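PDB 5C5G: spherulin-4 from Aspergillus clavatus, which is a glycoside hydrolase of the spherulin-4 family that probably cleaves galactosaminogalactan, a fungal polysaccharide rich in N-acetylgalactosamine. Local coordinates for residues A155-S163 with T189-L198. Residues are numbered along the deposited sequence; the frame is centred on the assembly and turned at random.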
loop_
_atom_site.group_PDB
_atom_site.type_symbol
_atom_site.label_atom_id
_atom_site.label_comp_id
_atom_site.label_asym_id
_atom_site.label_seq_id
_atom_site.Cartn_x
_atom_site.Cartn_y
_atom_site.Cartn_z
ATOM N N ALA A 155 7.764 -6.719 -7.731
ATOM C CA ALA A 155 8.252 -6.964 -9.078
ATOM C C ALA A 155 7.057 -7.504 -9.846
ATOM O O ALA A 155 5.991 -7.713 -9.261
ATOM C CB ALA A 155 9.396 -7.973 -9.066
ATOM N N ILE A 156 7.194 -7.712 -11.146
ATOM C CA ILE A 156 6.043 -8.113 -11.929
ATOM C C ILE A 156 5.760 -9.605 -11.763
ATOM O O ILE A 156 6.612 -10.423 -12.092
ATOM C CB ILE A 156 6.257 -7.795 -13.419
ATOM C CG1 ILE A 156 6.394 -6.278 -13.628
ATOM C CG2 ILE A 156 5.060 -8.309 -14.231
ATOM C CD1 ILE A 156 6.943 -5.912 -14.992
ATOM N N PRO A 157 4.576 -9.982 -11.270
ATOM C CA PRO A 157 4.255 -11.401 -11.150
ATOM C C PRO A 157 3.607 -11.898 -12.417
ATOM O O PRO A 157 3.240 -11.081 -13.264
ATOM C CB PRO A 157 3.216 -11.400 -10.032
ATOM C CG PRO A 157 2.443 -10.162 -10.306
ATOM C CD PRO A 157 3.461 -9.146 -10.780
ATOM N N ASP A 158 3.424 -13.205 -12.543
ATOM C CA ASP A 158 2.626 -13.721 -13.652
ATOM C C ASP A 158 1.243 -13.054 -13.596
ATOM O O ASP A 158 0.656 -12.859 -12.518
ATOM C CB ASP A 158 2.518 -15.236 -13.567
ATOM C CG ASP A 158 1.721 -15.828 -14.714
ATOM O OD1 ASP A 158 0.483 -15.808 -14.645
ATOM O OD2 ASP A 158 2.321 -16.326 -15.691
ATOM N N SER A 159 0.722 -12.712 -14.762
ATOM C CA SER A 159 -0.483 -11.913 -14.833
ATOM C C SER A 159 -1.686 -12.629 -14.242
ATOM O O SER A 159 -2.632 -11.960 -13.845
ATOM C CB SER A 159 -0.778 -11.510 -16.279
ATOM O OG SER A 159 -1.004 -12.641 -17.095
ATOM N N ARG A 160 -1.660 -13.954 -14.166
ATOM C CA ARG A 160 -2.784 -14.693 -13.605
ATOM C C ARG A 160 -3.002 -14.385 -12.137
ATOM O O ARG A 160 -4.100 -14.628 -11.605
ATOM C CB ARG A 160 -2.603 -16.193 -13.821
ATOM C CG ARG A 160 -2.848 -16.610 -15.255
ATOM C CD ARG A 160 -2.337 -18.010 -15.527
ATOM N NE ARG A 160 -0.892 -18.003 -15.701
ATOM C CZ ARG A 160 -0.189 -19.041 -16.145
ATOM N NH1 ARG A 160 1.120 -18.926 -16.275
ATOM N NH2 ARG A 160 -0.792 -20.181 -16.480
ATOM N N TYR A 161 -2.007 -13.838 -11.461
ATOM C CA TYR A 161 -2.196 -13.461 -10.070
ATOM C C TYR A 161 -2.925 -12.128 -9.897
ATOM O O TYR A 161 -3.488 -11.866 -8.837
ATOM C CB TYR A 161 -0.841 -13.393 -9.374
ATOM C CG TYR A 161 -0.130 -14.722 -9.204
ATOM C CD1 TYR A 161 -0.826 -15.888 -8.935
ATOM C CD2 TYR A 161 1.250 -14.806 -9.272
ATOM C CE1 TYR A 161 -0.169 -17.096 -8.762
ATOM C CE2 TYR A 161 1.916 -16.027 -9.096
ATOM C CZ TYR A 161 1.195 -17.162 -8.857
ATOM O OH TYR A 161 1.829 -18.355 -8.666
ATOM N N LEU A 162 -2.924 -11.277 -10.917
ATOM C CA LEU A 162 -3.427 -9.922 -10.737
ATOM C C LEU A 162 -4.894 -9.890 -10.347
ATOM O O LEU A 162 -5.310 -9.025 -9.574
ATOM C CB LEU A 162 -3.215 -9.096 -11.992
ATOM C CG LEU A 162 -1.756 -8.862 -12.354
ATOM C CD1 LEU A 162 -1.662 -8.158 -13.700
ATOM C CD2 LEU A 162 -0.988 -8.066 -11.306
ATOM N N SER A 163 -5.690 -10.810 -10.864
ATOM C CA SER A 163 -7.127 -10.756 -10.597
ATOM C C SER A 163 -7.476 -11.282 -9.201
ATOM O O SER A 163 -8.629 -11.157 -8.778
ATOM C CB SER A 163 -7.907 -11.502 -11.669
ATOM O OG SER A 163 -7.576 -12.864 -11.631
ATOM N N THR A 189 4.790 -4.138 -20.593
ATOM C CA THR A 189 5.149 -5.535 -20.818
ATOM C C THR A 189 4.210 -6.516 -20.133
ATOM O O THR A 189 4.272 -7.709 -20.411
ATOM C CB THR A 189 6.586 -5.849 -20.342
ATOM O OG1 THR A 189 6.654 -5.826 -18.906
ATOM C CG2 THR A 189 7.568 -4.865 -20.939
ATOM N N ILE A 190 3.355 -6.019 -19.246
ATOM C CA ILE A 190 2.527 -6.885 -18.429
ATOM C C ILE A 190 1.239 -7.219 -19.169
ATOM O O ILE A 190 0.421 -6.337 -19.399
ATOM C CB ILE A 190 2.143 -6.213 -17.112
ATOM C CG1 ILE A 190 3.383 -5.655 -16.410
ATOM C CG2 ILE A 190 1.390 -7.203 -16.239
ATOM C CD1 ILE A 190 3.071 -4.853 -15.143
ATOM N N PRO A 191 1.035 -8.494 -19.526
ATOM C CA PRO A 191 -0.171 -8.833 -20.273
ATOM C C PRO A 191 -1.386 -8.907 -19.351
ATOM O O PRO A 191 -1.227 -9.001 -18.136
ATOM C CB PRO A 191 0.165 -10.209 -20.853
ATOM C CG PRO A 191 1.073 -10.804 -19.852
ATOM C CD PRO A 191 1.889 -9.680 -19.304
ATOM N N ASP A 192 -2.578 -8.852 -19.942
ATOM C CA ASP A 192 -3.832 -9.085 -19.230
ATOM C C ASP A 192 -3.948 -8.199 -17.998
ATOM O O ASP A 192 -4.362 -8.646 -16.932
ATOM C CB ASP A 192 -3.948 -10.575 -18.860
ATOM C CG ASP A 192 -5.357 -10.976 -18.438
ATOM O OD1 ASP A 192 -6.332 -10.353 -18.909
ATOM O OD2 ASP A 192 -5.484 -11.936 -17.650
ATOM N N SER A 193 -3.554 -6.938 -18.154
ATOM C CA SER A 193 -3.481 -6.023 -17.029
ATOM C C SER A 193 -4.077 -4.667 -17.365
ATOM O O SER A 193 -4.197 -4.276 -18.524
ATOM C CB SER A 193 -2.024 -5.847 -16.587
ATOM O OG SER A 193 -1.287 -5.084 -17.533
ATOM N N HIS A 194 -4.439 -3.956 -16.315
ATOM C CA HIS A 194 -4.983 -2.611 -16.410
ATOM C C HIS A 194 -4.396 -1.814 -15.267
ATOM O O HIS A 194 -4.124 -2.375 -14.192
ATOM C CB HIS A 194 -6.499 -2.664 -16.284
ATOM C CG HIS A 194 -7.176 -1.364 -16.554
ATOM N ND1 HIS A 194 -7.307 -0.371 -15.609
ATOM C CD2 HIS A 194 -7.771 -0.896 -17.678
ATOM C CE1 HIS A 194 -7.953 0.652 -16.139
ATOM N NE2 HIS A 194 -8.250 0.356 -17.391
ATOM N N ARG A 195 -4.211 -0.518 -15.470
ATOM C CA ARG A 195 -3.639 0.332 -14.434
ATOM C C ARG A 195 -4.379 0.218 -13.100
ATOM O O ARG A 195 -3.751 0.356 -12.053
ATOM C CB ARG A 195 -3.577 1.810 -14.882
ATOM C CG ARG A 195 -4.931 2.458 -15.129
ATOM C CD ARG A 195 -4.810 3.916 -15.533
ATOM N NE ARG A 195 -4.196 4.768 -14.507
ATOM C CZ ARG A 195 -4.789 5.147 -13.369
ATOM N NH1 ARG A 195 -6.015 4.729 -13.074
ATOM N NH2 ARG A 195 -4.157 5.936 -12.524
ATOM N N ASP A 196 -5.691 -0.020 -13.124
ATOM C CA ASP A 196 -6.476 -0.124 -11.895
ATOM C C ASP A 196 -6.032 -1.283 -11.007
ATOM O O ASP A 196 -6.351 -1.305 -9.832
ATOM C CB ASP A 196 -7.969 -0.266 -12.206
ATOM C CG ASP A 196 -8.586 0.999 -12.775
ATOM O OD1 ASP A 196 -7.917 2.048 -12.804
ATOM O OD2 ASP A 196 -9.769 0.935 -13.189
ATOM N N GLN A 197 -5.324 -2.242 -11.574
ATOM C CA GLN A 197 -4.818 -3.394 -10.836
ATOM C C GLN A 197 -3.440 -3.194 -10.224
ATOM O O GLN A 197 -2.964 -4.089 -9.536
ATOM C CB GLN A 197 -4.745 -4.589 -11.776
ATOM C CG GLN A 197 -6.075 -4.970 -12.346
ATOM C CD GLN A 197 -5.941 -6.114 -13.302
ATOM O OE1 GLN A 197 -5.361 -5.964 -14.365
ATOM N NE2 GLN A 197 -6.415 -7.280 -12.908
ATOM N N LEU A 198 -2.783 -2.071 -10.525
ATOM C CA LEU A 198 -1.343 -1.948 -10.328
ATOM C C LEU A 198 -0.954 -0.802 -9.423
ATOM O O LEU A 198 -1.553 0.285 -9.439
ATOM C CB LEU A 198 -0.662 -1.741 -11.677
ATOM C CG LEU A 198 -1.003 -2.774 -12.756
ATOM C CD1 LEU A 198 -0.287 -2.408 -14.054
ATOM C CD2 LEU A 198 -0.664 -4.179 -12.318
HETATM O O HOH W 1 -3.696 -13.736 -17.003
HETATM O O HOH W 2 -3.848 -6.759 -8.650
HETATM O O HOH W 3 -7.731 -7.296 -10.153
#
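Leu162 sends its two methyls to different places on segment 189-198: CD1 lies 3.7 Å from CB of Ser193 and also touches CG2 of Ile190, while CD2 packs 4.0 Å from CD2 of Leu198. CG is turned away from the carbonyl carbon of Leu162 (chi1 -65°), which carries the methyls to these partners. Separately, its CB rests against the amide nitrogen NE2 of Gln197. Further along, Ile156 lays both its branches against Ile190, CG2 coming 3.8 Å from CG1 of Ile190, and its CD1 reaches OG1 of Thr189, a hydroxyl hydrogen-bonded to O of Leu186. Ile190 thus serves both Leu162 and Ile156, and to one side CB of Ser159 meets the carbonyl O of Pro191 at 3.2 Å.

In the (beta/alpha)8 barrel, the contact joins the connection between strands 148-152 and 167-172 to the loop that leads into strand 198-203, and both Leu162 and Leu198 also rest on strand 167-172. No direct hydrogen bond crosses; water does that work. One water links OG of Ser159 to OD2 of Asp192, donating to the carboxylate at 2.6 Å. Another donates to O of Leu162 and accepts from NE2 of Gln197.

Bonds within each segment hold these pieces in shape. OE1 of Gln197 takes the N-H of His194 on an in-plane lone pair (2.9 Å), which helps to orient the amide, with NE2 facing Leu162 and the water. Ser193 OG donates to O of Ile190, from above the carbonyl plane. On the outer side, Asp158 makes an Asx turn with N of Arg160, whose guanidinium grips the carboxylate side-on through NE and NH1; Arg160 also forms a cation-pi contact with Tyr122.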